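Local coordinates for SusD superfamily protein (Bacteroides fragilis NCTC 9343, PDB 3NQP) that probably binds glycans at the outer membrane, as a SusD-family protein, for uptake by the cell, at residues A[115-126]-A[189-198]. Residues are numbered along the deposited sequence; the frame is centred on the assembly and turned at random.
Sequences FYLGEVYGLRAF and PYKRGKKVYW. With EDO (1,2-ethanediol), chain G.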
loop_
_atom_site.group_PDB
_atom_site.type_symbol
_atom_site.label_atom_id
_atom_site.label_comp_id
_atom_site.label_asym_id
_atom_site.label_seq_id
_atom_site.Cartn_x
_atom_site.Cartn_y
_atom_site.Cartn_z
ATOM N N PHE A 115 19.301 1.620 17.494
ATOM C CA PHE A 115 18.770 1.871 16.142
ATOM C C PHE A 115 18.208 0.608 15.526
ATOM O O PHE A 115 17.102 0.609 14.985
ATOM C CB PHE A 115 19.809 2.483 15.208
ATOM C CG PHE A 115 19.188 3.031 13.958
ATOM C CD1 PHE A 115 18.601 4.276 13.973
ATOM C CD2 PHE A 115 19.116 2.275 12.810
ATOM C CE1 PHE A 115 17.992 4.768 12.848
ATOM C CE2 PHE A 115 18.486 2.782 11.678
ATOM C CZ PHE A 115 17.948 4.022 11.714
ATOM N N TYR A 116 18.978 -0.475 15.630
ATOM C CA TYR A 116 18.578 -1.776 15.140
ATOM C C TYR A 116 17.346 -2.286 15.871
ATOM O O TYR A 116 16.422 -2.794 15.241
ATOM C CB TYR A 116 19.723 -2.785 15.250
ATOM C CG TYR A 116 20.852 -2.628 14.236
ATOM C CD1 TYR A 116 20.753 -1.750 13.160
ATOM C CD2 TYR A 116 22.014 -3.386 14.356
ATOM C CE1 TYR A 116 21.775 -1.629 12.213
ATOM C CE2 TYR A 116 23.048 -3.297 13.394
ATOM C CZ TYR A 116 22.921 -2.408 12.340
ATOM O OH TYR A 116 23.911 -2.312 11.418
ATOM N N LEU A 117 17.299 -2.129 17.185
ATOM C CA LEU A 117 16.123 -2.622 17.922
ATOM C C LEU A 117 14.878 -1.762 17.552
ATOM O O LEU A 117 13.793 -2.288 17.356
ATOM C CB LEU A 117 16.387 -2.696 19.426
ATOM C CG LEU A 117 17.334 -3.840 19.806
ATOM C CD1 LEU A 117 17.751 -3.768 21.262
ATOM C CD2 LEU A 117 16.718 -5.212 19.424
ATOM N N GLY A 118 15.053 -0.458 17.364
ATOM C CA GLY A 118 13.974 0.376 16.880
ATOM C C GLY A 118 13.442 -0.165 15.568
ATOM O O GLY A 118 12.228 -0.220 15.338
ATOM N N GLU A 119 14.341 -0.598 14.702
ATOM C CA GLU A 119 13.921 -1.048 13.370
ATOM C C GLU A 119 13.125 -2.346 13.535
ATOM O O GLU A 119 12.056 -2.497 12.934
ATOM C CB GLU A 119 15.102 -1.265 12.430
ATOM C CG GLU A 119 15.781 0.018 11.993
ATOM C CD GLU A 119 16.875 -0.190 10.970
ATOM O OE1 GLU A 119 17.727 -1.039 11.206
ATOM O OE2 GLU A 119 16.910 0.522 9.921
ATOM N N VAL A 120 13.628 -3.261 14.369
ATOM C CA VAL A 120 13.099 -4.605 14.392
ATOM C C VAL A 120 11.756 -4.644 15.138
ATOM O O VAL A 120 10.859 -5.332 14.717
ATOM C CB VAL A 120 14.127 -5.623 14.932
ATOM C CG1 VAL A 120 13.480 -6.944 15.190
ATOM C CG2 VAL A 120 15.306 -5.750 13.907
ATOM N N TYR A 121 11.596 -3.860 16.202
ATOM C CA TYR A 121 10.271 -3.732 16.836
ATOM C C TYR A 121 9.269 -3.039 15.940
ATOM O O TYR A 121 8.103 -3.428 15.899
ATOM C CB TYR A 121 10.368 -2.989 18.146
ATOM C CG TYR A 121 10.849 -3.816 19.316
ATOM C CD1 TYR A 121 9.939 -4.580 20.067
ATOM C CD2 TYR A 121 12.174 -3.801 19.729
ATOM C CE1 TYR A 121 10.338 -5.305 21.173
ATOM C CE2 TYR A 121 12.585 -4.565 20.841
ATOM C CZ TYR A 121 11.648 -5.289 21.560
ATOM O OH TYR A 121 12.007 -6.010 22.661
ATOM N N GLY A 122 9.718 -2.029 15.191
ATOM C CA GLY A 122 8.871 -1.399 14.199
ATOM C C GLY A 122 8.358 -2.374 13.149
ATOM O O GLY A 122 7.191 -2.324 12.740
ATOM N N LEU A 123 9.248 -3.212 12.649
ATOM C CA LEU A 123 8.910 -4.162 11.610
ATOM C C LEU A 123 8.045 -5.282 12.132
ATOM O O LEU A 123 7.203 -5.817 11.390
ATOM C CB LEU A 123 10.181 -4.731 10.976
ATOM C CG LEU A 123 10.949 -3.775 10.064
ATOM C CD1 LEU A 123 12.267 -4.458 9.561
ATOM C CD2 LEU A 123 10.131 -3.256 8.876
ATOM N N ARG A 124 8.181 -5.622 13.411
ATOM C CA ARG A 124 7.310 -6.658 13.952
ATOM C C ARG A 124 5.872 -6.109 14.056
ATOM O O ARG A 124 4.917 -6.825 13.728
ATOM C CB ARG A 124 7.760 -7.192 15.294
ATOM C CG ARG A 124 7.006 -8.447 15.690
ATOM C CD ARG A 124 7.746 -9.161 16.837
ATOM N NE ARG A 124 7.675 -8.385 18.076
ATOM C CZ ARG A 124 8.215 -8.773 19.231
ATOM N NH1 ARG A 124 8.896 -9.914 19.305
ATOM N NH2 ARG A 124 8.059 -8.038 20.316
ATOM N N ALA A 125 5.729 -4.842 14.442
ATOM C CA ALA A 125 4.447 -4.157 14.366
ATOM C C ALA A 125 3.893 -4.148 12.927
ATOM O O ALA A 125 2.706 -4.329 12.700
ATOM C CB ALA A 125 4.582 -2.697 14.859
ATOM N N PHE A 126 4.759 -3.830 11.972
ATOM C CA PHE A 126 4.361 -3.725 10.590
ATOM C C PHE A 126 3.722 -5.021 10.102
ATOM O O PHE A 126 2.652 -5.005 9.513
ATOM C CB PHE A 126 5.567 -3.367 9.736
ATOM C CG PHE A 126 5.282 -3.358 8.277
ATOM C CD1 PHE A 126 4.785 -2.224 7.675
ATOM C CD2 PHE A 126 5.522 -4.474 7.511
ATOM C CE1 PHE A 126 4.528 -2.205 6.337
ATOM C CE2 PHE A 126 5.266 -4.470 6.155
ATOM C CZ PHE A 126 4.760 -3.323 5.569
ATOM N N PRO A 189 21.894 6.534 9.322
ATOM C CA PRO A 189 22.958 6.845 10.254
ATOM C C PRO A 189 24.278 6.102 10.018
ATOM O O PRO A 189 25.298 6.585 10.472
ATOM C CB PRO A 189 22.355 6.461 11.621
ATOM C CG PRO A 189 21.339 5.423 11.318
ATOM C CD PRO A 189 20.784 5.802 9.968
ATOM N N TYR A 190 24.228 4.954 9.345
ATOM C CA TYR A 190 25.401 4.137 8.985
ATOM C C TYR A 190 25.662 4.138 7.481
ATOM O O TYR A 190 26.436 3.331 6.978
ATOM C CB TYR A 190 25.205 2.700 9.538
ATOM C CG TYR A 190 24.986 2.803 11.019
ATOM C CD1 TYR A 190 26.013 3.225 11.844
ATOM C CD2 TYR A 190 23.736 2.613 11.580
ATOM C CE1 TYR A 190 25.827 3.408 13.188
ATOM C CE2 TYR A 190 23.528 2.808 12.945
ATOM C CZ TYR A 190 24.575 3.195 13.735
ATOM O OH TYR A 190 24.398 3.370 15.079
ATOM N N LYS A 191 25.002 5.045 6.757
ATOM C CA LYS A 191 25.252 5.224 5.329
ATOM C C LYS A 191 25.111 3.943 4.549
ATOM O O LYS A 191 25.893 3.694 3.633
ATOM C CB LYS A 191 26.662 5.819 5.110
ATOM C CG LYS A 191 26.910 7.115 5.871
ATOM C CD LYS A 191 25.905 8.195 5.476
ATOM C CE LYS A 191 26.061 9.467 6.285
ATOM N NZ LYS A 191 25.011 9.586 7.344
ATOM N N ARG A 192 24.108 3.142 4.910
ATOM C CA ARG A 192 23.826 1.885 4.229
ATOM C C ARG A 192 22.781 2.045 3.119
ATOM O O ARG A 192 22.655 1.185 2.246
ATOM C CB ARG A 192 23.291 0.844 5.214
ATOM C CG ARG A 192 24.093 0.688 6.509
ATOM C CD ARG A 192 25.356 -0.109 6.321
ATOM N NE ARG A 192 25.109 -1.550 6.403
ATOM C CZ ARG A 192 25.047 -2.383 5.363
ATOM N NH1 ARG A 192 25.206 -1.950 4.113
ATOM N NH2 ARG A 192 24.831 -3.672 5.575
ATOM N N GLY A 193 21.990 3.113 3.161
ATOM C CA GLY A 193 20.916 3.259 2.166
ATOM C C GLY A 193 19.796 4.136 2.708
ATOM O O GLY A 193 18.995 3.727 3.560
ATOM N N LYS A 194 19.766 5.365 2.226
ATOM C CA LYS A 194 18.852 6.364 2.768
ATOM C C LYS A 194 17.403 5.986 2.390
ATOM O O LYS A 194 17.118 5.605 1.258
ATOM C CB LYS A 194 19.245 7.734 2.193
ATOM C CG LYS A 194 18.433 8.891 2.740
ATOM C CD LYS A 194 18.740 10.202 1.970
ATOM C CE LYS A 194 18.076 11.399 2.704
ATOM N NZ LYS A 194 18.296 12.689 1.965
ATOM N N LYS A 195 16.521 6.040 3.370
ATOM C CA LYS A 195 15.107 5.768 3.201
ATOM C C LYS A 195 14.741 4.354 2.753
ATOM O O LYS A 195 13.604 4.106 2.468
ATOM C CB LYS A 195 14.479 6.863 2.340
ATOM C CG LYS A 195 14.416 8.182 3.166
ATOM C CD LYS A 195 14.119 9.404 2.357
ATOM C CE LYS A 195 13.967 10.650 3.215
ATOM N NZ LYS A 195 13.242 11.752 2.470
ATOM N N VAL A 196 15.704 3.432 2.733
ATOM C CA VAL A 196 15.392 2.026 2.456
ATOM C C VAL A 196 15.680 1.050 3.600
ATOM O O VAL A 196 15.563 -0.164 3.436
ATOM C CB VAL A 196 16.048 1.583 1.145
ATOM C CG1 VAL A 196 15.424 2.464 -0.043
ATOM C CG2 VAL A 196 17.640 1.636 1.237
ATOM N N TYR A 197 16.026 1.610 4.750
ATOM C CA TYR A 197 16.030 0.919 6.042
ATOM C C TYR A 197 14.977 1.582 6.909
ATOM O O TYR A 197 14.744 2.775 6.807
ATOM C CB TYR A 197 17.405 1.022 6.707
ATOM C CG TYR A 197 18.408 0.135 6.028
ATOM C CD1 TYR A 197 19.093 0.556 4.892
ATOM C CD2 TYR A 197 18.628 -1.169 6.488
ATOM C CE1 TYR A 197 20.016 -0.297 4.240
ATOM C CE2 TYR A 197 19.520 -2.015 5.870
ATOM C CZ TYR A 197 20.214 -1.579 4.729
ATOM O OH TYR A 197 21.112 -2.409 4.111
ATOM N N TRP A 198 14.346 0.807 7.773
ATOM C CA TRP A 198 13.287 1.332 8.617
ATOM C C TRP A 198 13.857 2.380 9.556
ATOM O O TRP A 198 15.036 2.314 9.918
ATOM C CB TRP A 198 12.634 0.181 9.386
ATOM C CG TRP A 198 11.314 0.541 10.039
ATOM C CD1 TRP A 198 11.141 1.011 11.292
ATOM C CD2 TRP A 198 10.023 0.496 9.445
ATOM N NE1 TRP A 198 9.818 1.224 11.542
ATOM C CE2 TRP A 198 9.104 0.901 10.425
ATOM C CE3 TRP A 198 9.543 0.109 8.186
ATOM C CZ2 TRP A 198 7.732 0.924 10.208
ATOM C CZ3 TRP A 198 8.178 0.158 7.973
ATOM C CH2 TRP A 198 7.298 0.576 8.962
HETATM C C1 EDO G . 18.767 -2.781 0.385
HETATM O O1 EDO G . 18.652 -4.013 -0.357
HETATM C C2 EDO G . 18.028 -2.910 1.711
HETATM O O2 EDO G . 18.694 -3.914 2.491
#
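The indole of Trp-198 lies along helix 110-135 with one face turned to its backbone and side chains. Leu-123 CD2 sits 3.3 Å above that face, toward the rim, and comes within 3.5 Å of Trp-198 CE3, while the backbone of Gly-122 passes over the same ring. Gly-122 has no side chain here, and its CA lies 3.9 Å from Trp-198 NE1. At the far end of the indole, Phe-126 crosses it with the ring planes 64° apart, Phe-126 CD1 being 4.0 Å from Trp-198 CH2. With CG anti to the backbone N (chi1 -166°), Trp-198 sends its ring along the helix; NE1 is satisfied by a hydrogen bond to Thr-203 in the next helix.

One helical turn before Glu-119, the Phe-115 ring takes Pro-189 on one face in a CH-pi contact, Pro-189 CG standing 3.7 Å from the ring centroid and almost on its normal. The edge of Tyr-190 comes against Phe-115 CB. Between these two apolar patches runs Glu-119, whose OE2 comes to 2.6 Å from Trp-198 O. The same oxygen of Glu-119 touches Tyr-197 CB, and the Tyr-197 hydroxyl is held by Asp-29 of helix 21-37.

A connection between helices is thus packed onto an earlier helix by aromatic and proline side chains: the loop from helix 163-181 to helix 200-216 lies on helix 110-135, within the TPR-like helical bundle of the SusD fold.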